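Local coordinates for protein catechol 1,2-dioxygenase (Burkholderia ambifaria, PDB 5VXT) that probably uses a bound iron(III) ion to cleave catechol between its two hydroxyl-bearing carbons, inserting both atoms of dioxygen to give cis,cis-muconate, at residues 17-22 with 54-59. Numbering follows the deposited sequence.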
loop_
_atom_site.group_PDB
_atom_site.type_symbol
_atom_site.label_atom_id
_atom_site.label_comp_id
_atom_site.label_asym_id
_atom_site.label_seq_id
_atom_site.Cartn_x
_atom_site.Cartn_y
_atom_site.Cartn_z
ATOM N N LYS B 17 -10.728 15.418 -20.853
ATOM C CA LYS B 17 -9.944 16.500 -20.269
ATOM C C LYS B 17 -10.109 16.563 -18.760
ATOM O O LYS B 17 -9.159 16.922 -18.056
ATOM C CB LYS B 17 -10.339 17.839 -20.898
ATOM C CG LYS B 17 -9.552 19.017 -20.352
ATOM C CD LYS B 17 -10.115 20.348 -20.800
ATOM C CE LYS B 17 -9.380 21.484 -20.099
ATOM N NZ LYS B 17 -7.896 21.272 -20.099
ATOM N N GLU B 18 -11.295 16.216 -18.241
ATOM C CA GLU B 18 -11.495 16.271 -16.794
ATOM C C GLU B 18 -10.588 15.282 -16.078
ATOM O O GLU B 18 -10.007 15.605 -15.036
ATOM C CB GLU B 18 -12.949 15.990 -16.409
ATOM C CG GLU B 18 -13.110 16.012 -14.868
ATOM C CD GLU B 18 -14.518 15.734 -14.332
ATOM O OE1 GLU B 18 -15.401 15.320 -15.113
ATOM O OE2 GLU B 18 -14.719 15.916 -13.100
ATOM N N VAL B 19 -10.464 14.070 -16.615
ATOM C CA VAL B 19 -9.585 13.072 -15.998
ATOM C C VAL B 19 -8.121 13.474 -16.136
ATOM O O VAL B 19 -7.345 13.346 -15.187
ATOM C CB VAL B 19 -9.854 11.685 -16.595
ATOM C CG1 VAL B 19 -8.830 10.679 -16.069
ATOM C CG2 VAL B 19 -11.277 11.245 -16.237
ATOM N N GLN B 20 -7.718 13.973 -17.307
ATOM C CA GLN B 20 -6.329 14.412 -17.464
ATOM C C GLN B 20 -6.018 15.614 -16.576
ATOM O O GLN B 20 -4.912 15.717 -16.029
ATOM C CB GLN B 20 -6.033 14.718 -18.934
ATOM C CG GLN B 20 -6.157 13.485 -19.830
ATOM C CD GLN B 20 -5.283 12.332 -19.354
ATOM O OE1 GLN B 20 -4.079 12.497 -19.152
ATOM N NE2 GLN B 20 -5.886 11.166 -19.162
ATOM N N ASP B 21 -6.980 16.530 -16.410
ATOM C CA ASP B 21 -6.766 17.641 -15.490
ATOM C C ASP B 21 -6.651 17.151 -14.063
ATOM O O ASP B 21 -5.866 17.692 -13.272
ATOM C CB ASP B 21 -7.909 18.661 -15.588
ATOM C CG ASP B 21 -7.791 19.545 -16.799
ATOM O OD1 ASP B 21 -6.758 19.451 -17.498
ATOM O OD2 ASP B 21 -8.733 20.334 -17.051
ATOM N N LEU B 22 -7.439 16.134 -13.713
ATOM C CA LEU B 22 -7.407 15.597 -12.363
ATOM C C LEU B 22 -6.065 14.942 -12.071
ATOM O O LEU B 22 -5.508 15.131 -10.989
ATOM C CB LEU B 22 -8.536 14.588 -12.178
ATOM C CG LEU B 22 -8.597 13.839 -10.851
ATOM C CD1 LEU B 22 -8.835 14.777 -9.682
ATOM C CD2 LEU B 22 -9.717 12.772 -10.926
ATOM N N ASP B 54 -1.582 5.365 -14.878
ATOM C CA ASP B 54 -1.680 3.967 -15.280
ATOM C C ASP B 54 -2.780 3.260 -14.509
ATOM O O ASP B 54 -3.498 2.417 -15.066
ATOM C CB ASP B 54 -0.336 3.267 -15.055
ATOM C CG ASP B 54 0.718 3.662 -16.081
ATOM O OD1 ASP B 54 0.393 4.410 -17.026
ATOM O OD2 ASP B 54 1.888 3.213 -15.943
ATOM N N LEU B 55 -2.920 3.575 -13.218
ATOM C CA LEU B 55 -4.000 2.985 -12.434
ATOM C C LEU B 55 -5.359 3.420 -12.970
ATOM O O LEU B 55 -6.239 2.584 -13.192
ATOM C CB LEU B 55 -3.875 3.373 -10.961
ATOM C CG LEU B 55 -5.023 2.905 -10.056
ATOM C CD1 LEU B 55 -5.210 1.352 -10.060
ATOM C CD2 LEU B 55 -4.819 3.455 -8.642
ATOM N N PHE B 56 -5.546 4.730 -13.175
ATOM C CA PHE B 56 -6.812 5.215 -13.734
ATOM C C PHE B 56 -7.133 4.538 -15.062
ATOM O O PHE B 56 -8.289 4.171 -15.319
ATOM C CB PHE B 56 -6.786 6.735 -13.935
ATOM C CG PHE B 56 -6.939 7.538 -12.668
ATOM C CD1 PHE B 56 -6.788 6.951 -11.423
ATOM C CD2 PHE B 56 -7.193 8.897 -12.733
ATOM C CE1 PHE B 56 -6.899 7.710 -10.265
ATOM C CE2 PHE B 56 -7.308 9.660 -11.573
ATOM C CZ PHE B 56 -7.159 9.060 -10.341
ATOM N N LYS B 57 -6.126 4.381 -15.926
ATOM C CA LYS B 57 -6.364 3.783 -17.234
ATOM C C LYS B 57 -6.724 2.312 -17.104
ATOM O O LYS B 57 -7.576 1.810 -17.844
ATOM C CB LYS B 57 -5.138 3.956 -18.125
ATOM C CG LYS B 57 -5.244 3.316 -19.497
ATOM C CD LYS B 57 -6.313 4.001 -20.346
ATOM C CE LYS B 57 -6.341 3.469 -21.779
ATOM N NZ LYS B 57 -7.258 4.265 -22.653
ATOM N N ALA B 58 -6.071 1.605 -16.173
ATOM C CA ALA B 58 -6.388 0.198 -15.952
ATOM C C ALA B 58 -7.794 0.026 -15.380
ATOM O O ALA B 58 -8.486 -0.941 -15.720
ATOM C CB ALA B 58 -5.341 -0.431 -15.028
ATOM N N ILE B 59 -8.223 0.938 -14.498
ATOM C CA ILE B 59 -9.598 0.908 -14.000
ATOM C C ILE B 59 -10.579 1.090 -15.152
ATOM O O ILE B 59 -11.593 0.379 -15.250
ATOM C CB ILE B 59 -9.789 1.981 -12.906
ATOM C CG1 ILE B 59 -9.040 1.573 -11.632
ATOM C CG2 ILE B 59 -11.281 2.226 -12.608
ATOM C CD1 ILE B 59 -8.856 2.702 -10.640
#
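The ring of F56 is met by V19 and L22, one helical turn apart on helix 17-27, each through a single methyl. V19 holds CG1 anti to its backbone N (chi1 173°), which brings that methyl up to the ring edge near the ring plane, 4.1 Å from F56 CD2. From L22, a turn further on, CD2 comes obliquely to within 4.0 Å of F56 CE2, its side chain crossing that of F56 at about a right angle. F56 carries CG anti to its carbonyl carbon (chi1 -76°), and its long side chain, ending in a flat ring, bridges two helices whose nearest CA atoms, V19 and F56, remain 8.6 Å apart. Branched valine and leucine suit the other side, offering compact methyls to a buried hydrocarbon ring that needs no polar partner. On the solvent side of helix 17-27, K17 NZ reaches forward one turn to form a salt bridge with D21 OD2 at 3.3 Å, though the hydrogen bonds within it are weak. Y97 of the second subunit stacks on the F56 ring and hydrogen-bonds to F56 O, while L55, the residue before it, touches phospholipid. This apolar helix-helix contact thus belongs to the helical, lipid-binding dimer interface, as in the catechol 1,2-dioxygenases and their close relatives.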